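Local coordinates for protein prolyl-tRNA synthetase (Naegleria fowleri, PDB 6UYH) that probably ligates proline to its cognate tRNA at the expense of ATP, as a class II aminoacyl-tRNA synthetase whose active site binds the inhibitor halofuginone, at residues F79-A84 / L110-A115; A115-S120 / Q144-V149; E212-A217 / T238-G243. All coordinates share one frame; numbering follows the deposited sequence.

The three contacts lead from the subunit interface to the site filled by halofuginone and the ATP analogue. Contact 1 pairs the short strand 79-81 with strand 108-116, and contact 2 continues directly from it: they share Ala115, their centres lie about 14 Å apart, and Phe79 CE1 packs on Leu116 CD2 at 3.6 Å. Contact 3, about 18 Å from contact 2 between centres, does not touch it; nearest atoms are about 6 Å apart. Halofuginone bridges that separation, its piperidine nitrogen held by Thr119 of contact 2 and its hydroxyl by His240 of contact 3. Contacts 1 and 3 stand about 25 Å apart, centre to centre.

Contact 1: residues F79-A84 / L110-A115; sequences FVTKRA and LQEPIA. With EDO (1,2-ethanediol), chain F.
The Phe79 ring has the CD1 methyl of Ile114 on one face and the carbonyl oxygen of Ala115 at its edge. The methyl stands 3.5 Å above the ring plane, offset toward the CG-CD1 side of the rim, in a CH-pi contact 3.8 Å from Ile114 CD1 to the ring centroid. Ile114 CG1 sits between its backbone N and carbonyl carbon (chi1 55°), and the extended chi2 carries CD1 onward to the ring. Ala115 O also receives a CA-H...O contact from Phe79 CA.

Behind these side chains, strands 79-81 and 108-116 pair antiparallel in a three-stranded sheet whose other outer strand is 100-105. Val80 and Ala115 form a hydrogen-bonded pair: Val80 N gives to Ala115 O at 2.9 Å, and Ala115 N returns a bond to Val80 O at 2.9 Å. Their side chains share one face of the sheet, with Val80 CG1 3.8 Å from Ala115 CB.

Just before helix 82-85, Thr81 is the N-cap, its OG1 accepting from Ala84 N at 3.1 Å and also bonded to Asp40 of the second subunit. Its CG2 meets Glu112 OE1, which the extended glutamate chain brings across. A water takes the N-H of Lys82 and donates to Glu112 OE1 and Pro113 O, tying the helix start to segment 110-115. Trp151 of the second subunit packs on Ile114.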
loop_
_atom_site.group_PDB
_atom_site.type_symbol
_atom_site.label_atom_id
_atom_site.label_comp_id
_atom_site.label_asym_id
_atom_site.label_seq_id
_atom_site.Cartn_x
_atom_site.Cartn_y
_atom_site.Cartn_z
ATOM N N PHE A 79 -9.454 3.513 -12.116
ATOM C CA PHE A 79 -10.504 3.959 -13.019
ATOM C C PHE A 79 -11.235 2.773 -13.610
ATOM O O PHE A 79 -10.637 1.729 -13.884
ATOM C CB PHE A 79 -9.926 4.801 -14.153
ATOM C CG PHE A 79 -9.305 6.079 -13.693
ATOM C CD1 PHE A 79 -10.050 7.003 -12.970
ATOM C CD2 PHE A 79 -7.982 6.369 -13.983
ATOM C CE1 PHE A 79 -9.482 8.196 -12.543
ATOM C CE2 PHE A 79 -7.409 7.553 -13.558
ATOM C CZ PHE A 79 -8.154 8.467 -12.841
ATOM N N VAL A 80 -12.530 2.961 -13.856
ATOM C CA VAL A 80 -13.347 1.933 -14.491
ATOM C C VAL A 80 -14.279 2.619 -15.479
ATOM O O VAL A 80 -14.792 3.711 -15.210
ATOM C CB VAL A 80 -14.109 1.085 -13.440
ATOM C CG1 VAL A 80 -15.023 1.961 -12.554
ATOM C CG2 VAL A 80 -14.914 -0.037 -14.112
ATOM N N THR A 81 -14.472 1.992 -16.641
ATOM C CA THR A 81 -15.356 2.575 -17.642
ATOM C C THR A 81 -16.822 2.387 -17.259
ATOM O O THR A 81 -17.194 1.499 -16.484
ATOM C CB THR A 81 -15.130 1.977 -19.035
ATOM O OG1 THR A 81 -15.352 0.557 -19.007
ATOM C CG2 THR A 81 -13.708 2.281 -19.549
ATOM N N LYS A 82 -17.658 3.262 -17.818
ATOM C CA LYS A 82 -19.101 3.094 -17.690
ATOM C C LYS A 82 -19.535 1.744 -18.249
ATOM O O LYS A 82 -20.342 1.035 -17.634
ATOM C CB LYS A 82 -19.809 4.240 -18.416
ATOM C CG LYS A 82 -21.304 4.356 -18.103
ATOM C CD LYS A 82 -21.931 5.585 -18.770
ATOM C CE LYS A 82 -21.808 5.535 -20.279
ATOM N NZ LYS A 82 -22.601 6.622 -20.934
ATOM N N ARG A 83 -18.973 1.357 -19.400
ATOM C CA ARG A 83 -19.309 0.082 -20.032
ATOM C C ARG A 83 -19.045 -1.089 -19.088
ATOM O O ARG A 83 -19.895 -1.976 -18.924
ATOM C CB ARG A 83 -18.514 -0.057 -21.338
ATOM C CG ARG A 83 -18.309 -1.470 -21.880
ATOM C CD ARG A 83 -19.525 -2.040 -22.569
ATOM N NE ARG A 83 -20.215 -1.037 -23.364
ATOM C CZ ARG A 83 -21.335 -1.262 -24.044
ATOM N NH1 ARG A 83 -21.894 -2.471 -24.036
ATOM N NH2 ARG A 83 -21.896 -0.272 -24.732
ATOM N N ALA A 84 -17.873 -1.097 -18.448
ATOM C CA ALA A 84 -17.523 -2.176 -17.533
ATOM C C ALA A 84 -18.427 -2.165 -16.312
ATOM O O ALA A 84 -18.978 -3.200 -15.920
ATOM C CB ALA A 84 -16.057 -2.048 -17.105
ATOM N N LEU A 110 -14.012 15.828 -20.616
ATOM C CA LEU A 110 -13.578 14.600 -21.271
ATOM C C LEU A 110 -14.651 14.128 -22.246
ATOM O O LEU A 110 -15.850 14.264 -21.986
ATOM C CB LEU A 110 -13.302 13.504 -20.241
ATOM C CG LEU A 110 -12.237 13.751 -19.172
ATOM C CD1 LEU A 110 -12.165 12.553 -18.225
ATOM C CD2 LEU A 110 -10.884 14.025 -19.822
ATOM N N GLN A 111 -14.224 13.566 -23.381
ATOM C CA GLN A 111 -15.200 12.925 -24.259
ATOM C C GLN A 111 -15.815 11.703 -23.587
ATOM O O GLN A 111 -16.997 11.405 -23.801
ATOM C CB GLN A 111 -14.558 12.540 -25.593
ATOM N N GLU A 112 -15.051 11.022 -22.736
ATOM C CA GLU A 112 -15.497 9.800 -22.065
ATOM C C GLU A 112 -15.296 9.904 -20.556
ATOM O O GLU A 112 -14.174 9.693 -20.061
ATOM C CB GLU A 112 -14.755 8.584 -22.613
ATOM C CG GLU A 112 -15.236 7.274 -22.012
ATOM C CD GLU A 112 -14.394 6.078 -22.429
ATOM O OE1 GLU A 112 -14.496 5.039 -21.752
ATOM O OE2 GLU A 112 -13.638 6.175 -23.423
ATOM N N PRO A 113 -16.341 10.240 -19.799
ATOM C CA PRO A 113 -16.243 10.165 -18.335
ATOM C C PRO A 113 -15.919 8.752 -17.868
ATOM O O PRO A 113 -16.386 7.760 -18.434
ATOM C CB PRO A 113 -17.635 10.606 -17.863
ATOM C CG PRO A 113 -18.142 11.467 -18.969
ATOM C CD PRO A 113 -17.597 10.866 -20.240
ATOM N N ILE A 114 -15.108 8.669 -16.820
ATOM C CA ILE A 114 -14.727 7.397 -16.221
ATOM C C ILE A 114 -14.981 7.495 -14.725
ATOM O O ILE A 114 -14.986 8.588 -14.150
ATOM C CB ILE A 114 -13.260 7.031 -16.511
ATOM C CG1 ILE A 114 -12.342 8.163 -16.062
ATOM C CG2 ILE A 114 -13.058 6.710 -18.003
ATOM C CD1 ILE A 114 -10.885 7.878 -16.313
ATOM N N ALA A 115 -15.193 6.347 -14.097
ATOM C CA ALA A 115 -15.567 6.305 -12.691
ATOM C C ALA A 115 -14.401 5.874 -11.808
ATOM O O ALA A 115 -13.428 5.265 -12.261
ATOM C CB ALA A 115 -16.767 5.370 -12.489
HETATM C C1 EDO F . -10.814 12.082 -23.556
HETATM O O1 EDO F . -11.923 11.337 -23.018
HETATM C C2 EDO F . -9.616 11.946 -22.612
HETATM O O2 EDO F . -8.685 13.034 -22.745
HETATM O O HOH W 1 -16.208 5.151 -19.543
#

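Contact 2: residues A115-S120 / Q144-V149; sequences ALRPTS and QWTNVV. With HFG (7-bromo-6-chloro-3-{3-[(2R,3S)-3-hydroxypiperidin-2-yl]-2-oxopropyl}quinazolin-4(3H)-one), chain D.
Arg117 reaches across to Thr146 and Asn147 from the segment that leaves strand 108-116, while 144-149 belongs to strand 140-149 of the class II synthetase core, in the largely antiparallel sheet characteristic of these enzymes. From CB the chain sets out with CG anti to the backbone N (chi1 172°), and CD follows extended; CD passes 3.9 Å from Asn147 O. A bend at chi3 (55°) then places NE, which donates to Asn147 O at 2.9 Å; the donor lies almost on the line of the C=O bond, although the acceptor is tilted 23° from the guanidinium plane. Thr146 CB sits over the centre of the guanidinium, 3.7 Å from Arg117 CZ, and covers one face of the flat group. NH2 donates to Asn147 OD1 at 2.8 Å with the acceptor near the guanidinium plane, and adds a weak bond to Asn147 O. Arg117 thus grips one residue side-on, through backbone and side-chain oxygens. NH1 turns to a water that also accepts from Gln144 NE2.

The buried amide of Gln144 is fixed further by Phe76 N and Glu169, and Glu169 also bonds Ser120 OG. Asn147 lies at the dimer interface, where its OD1 makes a weak bond to Asn147 of the second subunit.

Along the backbone, Val149 N donates to Arg117 O at 3.0 Å, and Leu116 CB meets Val149 CB. A second water donates to both Leu116 O and Val149 O. Pro118 and Thr119, which follow Arg117, contact halofuginone: Pro118 CB rests 3.6 Å from its C7, and Thr119 OG1, also bonded to Glu121, accepts from piperidine N1' at 2.9 Å.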
loop_
_atom_site.group_PDB
_atom_site.type_symbol
_atom_site.label_atom_id
_atom_site.label_comp_id
_atom_site.label_asym_id
_atom_site.label_seq_id
_atom_site.Cartn_x
_atom_site.Cartn_y
_atom_site.Cartn_z
ATOM N N ALA A 115 -15.193 6.347 -14.097
ATOM C CA ALA A 115 -15.567 6.305 -12.691
ATOM C C ALA A 115 -14.401 5.874 -11.808
ATOM O O ALA A 115 -13.428 5.265 -12.261
ATOM C CB ALA A 115 -16.767 5.370 -12.489
ATOM N N LEU A 116 -14.506 6.222 -10.528
ATOM C CA LEU A 116 -13.554 5.771 -9.525
ATOM C C LEU A 116 -14.037 4.467 -8.904
ATOM O O LEU A 116 -15.226 4.311 -8.604
ATOM C CB LEU A 116 -13.365 6.825 -8.434
ATOM C CG LEU A 116 -13.019 8.233 -8.914
ATOM C CD1 LEU A 116 -12.918 9.159 -7.727
ATOM C CD2 LEU A 116 -11.719 8.239 -9.734
ATOM N N ARG A 117 -13.102 3.538 -8.729
ATOM C CA ARG A 117 -13.236 2.218 -8.125
ATOM C C ARG A 117 -14.121 2.234 -6.884
ATOM O O ARG A 117 -13.721 2.799 -5.858
ATOM C CB ARG A 117 -11.831 1.703 -7.756
ATOM C CG ARG A 117 -11.785 0.422 -6.937
ATOM C CD ARG A 117 -10.343 -0.082 -6.851
ATOM N NE ARG A 117 -9.439 0.940 -6.330
ATOM C CZ ARG A 117 -8.168 1.081 -6.687
ATOM N NH1 ARG A 117 -7.619 0.280 -7.590
ATOM N NH2 ARG A 117 -7.436 2.041 -6.144
ATOM N N PRO A 118 -15.313 1.622 -6.929
ATOM C CA PRO A 118 -16.110 1.445 -5.702
ATOM C C PRO A 118 -15.950 0.050 -5.116
ATOM O O PRO A 118 -16.413 -0.243 -4.009
ATOM C CB PRO A 118 -17.538 1.670 -6.196
ATOM C CG PRO A 118 -17.508 1.095 -7.591
ATOM C CD PRO A 118 -16.112 1.351 -8.140
ATOM N N THR A 119 -15.317 -0.809 -5.915
ATOM C CA THR A 119 -15.023 -2.227 -5.716
ATOM C C THR A 119 -14.554 -2.705 -7.089
ATOM O O THR A 119 -14.820 -2.019 -8.084
ATOM C CB THR A 119 -16.226 -3.032 -5.192
ATOM O OG1 THR A 119 -15.819 -4.394 -5.003
ATOM C CG2 THR A 119 -17.394 -2.990 -6.182
ATOM N N SER A 120 -13.852 -3.839 -7.188
ATOM C CA SER A 120 -13.132 -4.139 -8.428
ATOM C C SER A 120 -13.651 -5.337 -9.230
ATOM O O SER A 120 -12.959 -5.768 -10.158
ATOM C CB SER A 120 -11.645 -4.329 -8.132
ATOM O OG SER A 120 -11.127 -3.128 -7.588
ATOM N N GLN A 144 -5.761 -7.387 -3.495
ATOM C CA GLN A 144 -5.090 -6.093 -3.590
ATOM C C GLN A 144 -5.466 -5.206 -2.411
ATOM O O GLN A 144 -6.599 -5.239 -1.928
ATOM C CB GLN A 144 -5.385 -5.380 -4.925
ATOM C CG GLN A 144 -6.848 -5.261 -5.301
ATOM C CD GLN A 144 -7.035 -4.530 -6.624
ATOM O OE1 GLN A 144 -6.144 -4.536 -7.472
ATOM N NE2 GLN A 144 -8.197 -3.899 -6.806
ATOM N N TRP A 145 -4.477 -4.436 -1.943
ATOM C CA TRP A 145 -4.638 -3.422 -0.905
ATOM C C TRP A 145 -4.774 -2.074 -1.607
ATOM O O TRP A 145 -3.812 -1.600 -2.223
ATOM C CB TRP A 145 -3.430 -3.422 0.037
ATOM C CG TRP A 145 -3.245 -4.709 0.761
ATOM C CD1 TRP A 145 -2.478 -5.773 0.376
ATOM C CD2 TRP A 145 -3.828 -5.064 2.013
ATOM N NE1 TRP A 145 -2.559 -6.776 1.312
ATOM C CE2 TRP A 145 -3.396 -6.371 2.321
ATOM C CE3 TRP A 145 -4.700 -4.414 2.894
ATOM C CZ2 TRP A 145 -3.790 -7.037 3.480
ATOM C CZ3 TRP A 145 -5.085 -5.063 4.039
ATOM C CH2 TRP A 145 -4.637 -6.370 4.324
ATOM N N THR A 146 -5.963 -1.467 -1.541
ATOM C CA THR A 146 -6.275 -0.314 -2.378
ATOM C C THR A 146 -7.140 0.680 -1.620
ATOM O O THR A 146 -7.734 0.368 -0.577
ATOM C CB THR A 146 -7.040 -0.698 -3.664
ATOM O OG1 THR A 146 -8.368 -1.111 -3.316
ATOM C CG2 THR A 146 -6.390 -1.827 -4.403
ATOM N N ASN A 147 -7.255 1.879 -2.195
ATOM C CA ASN A 147 -8.290 2.820 -1.780
ATOM C C ASN A 147 -9.566 2.622 -2.595
ATOM O O ASN A 147 -9.541 2.139 -3.722
ATOM C CB ASN A 147 -7.796 4.275 -1.869
ATOM C CG ASN A 147 -7.294 4.662 -3.241
ATOM O OD1 ASN A 147 -6.969 3.823 -4.070
ATOM N ND2 ASN A 147 -7.202 5.964 -3.471
ATOM N N VAL A 148 -10.689 2.994 -1.991
ATOM C CA VAL A 148 -12.020 2.793 -2.547
ATOM C C VAL A 148 -12.789 4.092 -2.369
ATOM O O VAL A 148 -12.617 4.779 -1.358
ATOM C CB VAL A 148 -12.758 1.638 -1.829
ATOM C CG1 VAL A 148 -13.957 1.198 -2.634
ATOM C CG2 VAL A 148 -11.809 0.470 -1.567
ATOM N N VAL A 149 -13.641 4.432 -3.337
ATOM C CA VAL A 149 -14.429 5.664 -3.287
ATOM C C VAL A 149 -15.900 5.320 -3.443
ATOM O O VAL A 149 -16.296 4.698 -4.434
ATOM C CB VAL A 149 -14.007 6.670 -4.370
ATOM C CG1 VAL A 149 -14.939 7.890 -4.359
ATOM C CG2 VAL A 149 -12.543 7.093 -4.168
HETATM O "O4'" HFG D . -18.240 -4.356 -2.968
HETATM C C21 HFG D . -19.143 -5.156 -2.842
HETATM C "C3'" HFG D . -18.901 -6.647 -2.880
HETATM C "C2'" HFG D . -17.496 -7.106 -2.469
HETATM N "N1'" HFG D . -16.461 -6.675 -3.419
HETATM C "C6'" HFG D . -15.148 -7.246 -3.095
HETATM C "C5'" HFG D . -14.688 -6.857 -1.716
HETATM C "C4'" HFG D . -15.751 -7.218 -0.674
HETATM C C39 HFG D . -17.104 -6.651 -1.062
HETATM O "O7'" HFG D . -18.092 -7.076 -0.117
HETATM C "C1'" HFG D . -20.596 -4.694 -2.656
HETATM N N3 HFG D . -20.806 -3.336 -3.154
HETATM C C4 HFG D . -20.747 -3.134 -4.526
HETATM O O11 HFG D . -20.574 -4.063 -5.294
HETATM C C10 HFG D . -20.866 -1.725 -4.923
HETATM C C5 HFG D . -20.839 -1.371 -6.271
HETATM C C2 HFG D . -20.972 -2.299 -2.276
HETATM N N1 HFG D . -21.063 -1.054 -2.580
HETATM C C9 HFG D . -20.992 -0.742 -3.938
HETATM C C8 HFG D . -21.032 0.603 -4.306
HETATM C C7 HFG D . -20.975 0.938 -5.649
HETATM BR BR1 HFG D . -20.925 2.775 -6.105
HETATM C C6 HFG D . -20.912 -0.037 -6.621
HETATM CL CL1 HFG D . -20.975 0.374 -8.309
HETATM O O HOH W 2 -17.015 5.681 -7.085
HETATM O O HOH W 3 -8.989 -1.958 -9.063
#

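Contact 3: residues E212-A217 / T238-G243; sequences EKFAGA and TSHHLG. With HFG (7-bromo-6-chloro-3-{3-[(2R,3S)-3-hydroxypiperidin-2-yl]-2-oxopropyl}quinazolin-4(3H)-one), chain D; ANP (phosphoaminophosphonic acid-adenylate ester), chain C.
Phe214 points an edge of its ring at the face of His240, the centroids 5.1 Å apart and the planes inclined at 51°. The phenylalanine belongs to a loop that closes as a type I beta turn from Phe214 to Ala217, set over strand 232-243 of the class II catalytic sheet. Its CB points toward that strand, and CG is anti to the backbone N (chi1 -179°). The ring itself is sandwiched: Gly216 N lies over the centre of one face and halofuginone C3' over the centre of the other, 3.7 Å above the plane.

Leu242 CD2 comes to the ring edge, 3.9 Å from Phe214 CD1, and also touches Ala217 CB, which in turn lies 3.5 Å from His241 O. The turn is closed by Ala217 N, which donates to Phe214 O at 2.8 Å.

His240 is held at both nitrogens: ND1 pairs with Thr220 OG1, while NE2 donates to the piperidine hydroxyl O7' of halofuginone at 2.8 Å. Two residues back along the strand, Thr238 OG1 shares a hydrogen bond of 2.6 Å with the ribose O3' of the ATP analogue.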
loop_
_atom_site.group_PDB
_atom_site.type_symbol
_atom_site.label_atom_id
_atom_site.label_comp_id
_atom_site.label_asym_id
_atom_site.label_seq_id
_atom_site.Cartn_x
_atom_site.Cartn_y
_atom_site.Cartn_z
ATOM N N GLU A 212 -29.810 -8.352 2.925
ATOM C CA GLU A 212 -28.541 -7.725 3.249
ATOM C C GLU A 212 -27.364 -8.296 2.476
ATOM O O GLU A 212 -26.303 -7.669 2.451
ATOM C CB GLU A 212 -28.264 -7.835 4.753
ATOM C CG GLU A 212 -29.158 -6.944 5.599
ATOM C CD GLU A 212 -28.831 -5.469 5.426
ATOM O OE1 GLU A 212 -27.634 -5.134 5.306
ATOM O OE2 GLU A 212 -29.771 -4.647 5.403
ATOM N N LYS A 213 -27.510 -9.456 1.842
ATOM C CA LYS A 213 -26.370 -10.038 1.152
ATOM C C LYS A 213 -26.059 -9.260 -0.128
ATOM O O LYS A 213 -26.881 -8.496 -0.645
ATOM C CB LYS A 213 -26.635 -11.509 0.819
ATOM C CG LYS A 213 -27.503 -11.717 -0.400
ATOM C CD LYS A 213 -27.496 -13.182 -0.838
ATOM C CE LYS A 213 -28.372 -13.402 -2.061
ATOM N NZ LYS A 213 -27.986 -12.538 -3.216
ATOM N N PHE A 214 -24.847 -9.464 -0.634
ATOM C CA PHE A 214 -24.449 -8.893 -1.915
ATOM C C PHE A 214 -25.343 -9.445 -3.022
ATOM O O PHE A 214 -25.465 -10.665 -3.189
ATOM C CB PHE A 214 -22.976 -9.227 -2.169
ATOM C CG PHE A 214 -22.404 -8.679 -3.460
ATOM C CD1 PHE A 214 -21.382 -9.359 -4.105
ATOM C CD2 PHE A 214 -22.868 -7.496 -4.011
ATOM C CE1 PHE A 214 -20.824 -8.870 -5.280
ATOM C CE2 PHE A 214 -22.327 -7.004 -5.192
ATOM C CZ PHE A 214 -21.303 -7.693 -5.822
ATOM N N ALA A 215 -25.979 -8.542 -3.776
ATOM C CA ALA A 215 -26.902 -8.964 -4.826
ATOM C C ALA A 215 -26.230 -9.873 -5.851
ATOM O O ALA A 215 -26.902 -10.700 -6.482
ATOM C CB ALA A 215 -27.510 -7.743 -5.514
ATOM N N GLY A 216 -24.925 -9.748 -6.030
ATOM C CA GLY A 216 -24.217 -10.656 -6.903
ATOM C C GLY A 216 -23.793 -11.975 -6.292
ATOM O O GLY A 216 -23.187 -12.788 -6.994
ATOM N N ALA A 217 -24.087 -12.231 -5.018
ATOM C CA ALA A 217 -23.585 -13.423 -4.348
ATOM C C ALA A 217 -24.669 -14.481 -4.219
ATOM O O ALA A 217 -25.858 -14.172 -4.102
ATOM C CB ALA A 217 -23.030 -13.086 -2.956
ATOM N N THR A 238 -16.439 -9.040 5.200
ATOM C CA THR A 238 -17.427 -9.735 4.388
ATOM C C THR A 238 -16.745 -10.790 3.533
ATOM O O THR A 238 -15.696 -10.526 2.954
ATOM C CB THR A 238 -18.165 -8.735 3.499
ATOM O OG1 THR A 238 -18.603 -7.622 4.293
ATOM C CG2 THR A 238 -19.369 -9.382 2.896
ATOM N N SER A 239 -17.349 -11.974 3.424
ATOM C CA SER A 239 -16.792 -13.021 2.567
ATOM C C SER A 239 -17.930 -13.691 1.799
ATOM O O SER A 239 -18.792 -14.339 2.402
ATOM C CB SER A 239 -16.000 -14.030 3.402
ATOM O OG SER A 239 -15.383 -15.010 2.586
ATOM N N HIS A 240 -17.938 -13.517 0.475
ATOM C CA HIS A 240 -19.023 -13.949 -0.402
ATOM C C HIS A 240 -18.646 -15.209 -1.158
ATOM O O HIS A 240 -17.535 -15.309 -1.684
ATOM C CB HIS A 240 -19.344 -12.902 -1.474
ATOM C CG HIS A 240 -19.594 -11.526 -0.959
ATOM N ND1 HIS A 240 -20.767 -11.170 -0.332
ATOM C CD2 HIS A 240 -18.843 -10.403 -1.027
ATOM C CE1 HIS A 240 -20.716 -9.892 -0.007
ATOM N NE2 HIS A 240 -19.561 -9.402 -0.424
ATOM N N HIS A 241 -19.603 -16.129 -1.293
ATOM C CA HIS A 241 -19.572 -17.092 -2.386
ATOM C C HIS A 241 -20.399 -16.528 -3.538
ATOM O O HIS A 241 -21.603 -16.287 -3.388
ATOM C CB HIS A 241 -20.096 -18.459 -1.961
ATOM C CG HIS A 241 -20.105 -19.466 -3.075
ATOM N ND1 HIS A 241 -18.993 -19.726 -3.850
ATOM C CD2 HIS A 241 -21.090 -20.259 -3.556
ATOM C CE1 HIS A 241 -19.292 -20.636 -4.758
ATOM N NE2 HIS A 241 -20.560 -20.980 -4.601
ATOM N N LEU A 242 -19.751 -16.293 -4.675
ATOM C CA LEU A 242 -20.416 -15.696 -5.824
ATOM C C LEU A 242 -21.003 -16.745 -6.758
ATOM O O LEU A 242 -21.702 -16.388 -7.714
ATOM C CB LEU A 242 -19.436 -14.785 -6.583
ATOM C CG LEU A 242 -18.715 -13.685 -5.786
ATOM C CD1 LEU A 242 -17.686 -12.972 -6.676
ATOM C CD2 LEU A 242 -19.708 -12.679 -5.197
ATOM N N GLY A 243 -20.772 -18.024 -6.476
ATOM C CA GLY A 243 -21.236 -19.078 -7.352
ATOM C C GLY A 243 -20.685 -18.884 -8.745
ATOM O O GLY A 243 -19.508 -18.557 -8.936
HETATM O "O4'" HFG D . -18.240 -4.356 -2.968
HETATM C C21 HFG D . -19.143 -5.156 -2.842
HETATM C "C3'" HFG D . -18.901 -6.647 -2.880
HETATM C "C2'" HFG D . -17.496 -7.106 -2.469
HETATM N "N1'" HFG D . -16.461 -6.675 -3.419
HETATM C "C6'" HFG D . -15.148 -7.246 -3.095
HETATM C "C5'" HFG D . -14.688 -6.857 -1.716
HETATM C "C4'" HFG D . -15.751 -7.218 -0.674
HETATM C C39 HFG D . -17.104 -6.651 -1.062
HETATM O "O7'" HFG D . -18.092 -7.076 -0.117
HETATM C "C1'" HFG D . -20.596 -4.694 -2.656
HETATM N N3 HFG D . -20.806 -3.336 -3.154
HETATM C C4 HFG D . -20.747 -3.134 -4.526
HETATM O O11 HFG D . -20.574 -4.063 -5.294
HETATM C C10 HFG D . -20.866 -1.725 -4.923
HETATM C C5 HFG D . -20.839 -1.371 -6.271
HETATM C C2 HFG D . -20.972 -2.299 -2.276
HETATM N N1 HFG D . -21.063 -1.054 -2.580
HETATM C C9 HFG D . -20.992 -0.742 -3.938
HETATM C C8 HFG D . -21.032 0.603 -4.306
HETATM C C7 HFG D . -20.975 0.938 -5.649
HETATM BR BR1 HFG D . -20.925 2.775 -6.105
HETATM C C6 HFG D . -20.912 -0.037 -6.621
HETATM CL CL1 HFG D . -20.975 0.374 -8.309
HETATM P PG ANP C . -22.323 -1.152 4.579
HETATM O O1G ANP C . -23.696 -1.400 4.996
HETATM O O2G ANP C . -22.325 0.072 3.569
HETATM O O3G ANP C . -21.506 -0.839 5.892
HETATM P PB ANP C . -21.309 -2.776 2.272
HETATM O O1B ANP C . -22.153 -3.824 1.719
HETATM O O2B ANP C . -21.473 -1.477 1.425
HETATM N N3B ANP C . -21.640 -2.458 3.852
HETATM P PA ANP C . -18.922 -4.059 1.260
HETATM O O1A ANP C . -19.324 -5.482 1.242
HETATM O O2A ANP C . -19.034 -3.460 -0.103
HETATM O O3A ANP C . -19.815 -3.190 2.246
HETATM O "O5'" ANP C . -17.438 -3.760 1.807
HETATM C "C5'" ANP C . -16.540 -4.676 2.475
HETATM C "C4'" ANP C . -16.327 -4.153 3.871
HETATM O "O4'" ANP C . -15.816 -2.803 3.816
HETATM C "C3'" ANP C . -17.616 -4.045 4.672
HETATM O "O3'" ANP C . -17.928 -5.288 5.289
HETATM C "C2'" ANP C . -17.284 -2.959 5.697
HETATM O "O2'" ANP C . -16.716 -3.536 6.865
HETATM C "C1'" ANP C . -16.285 -2.066 4.934
HETATM N N9 ANP C . -16.862 -0.818 4.450
HETATM C C8 ANP C . -17.949 -0.670 3.627
HETATM N N7 ANP C . -18.246 0.574 3.347
HETATM C C5 ANP C . -17.283 1.303 4.034
HETATM C C6 ANP C . -17.045 2.684 4.150
HETATM N N6 ANP C . -17.749 3.620 3.510
HETATM N N1 ANP C . -16.021 3.077 4.942
HETATM C C2 ANP C . -15.279 2.144 5.545
HETATM N N3 ANP C . -15.397 0.816 5.495
HETATM C C4 ANP C . -16.428 0.457 4.721
#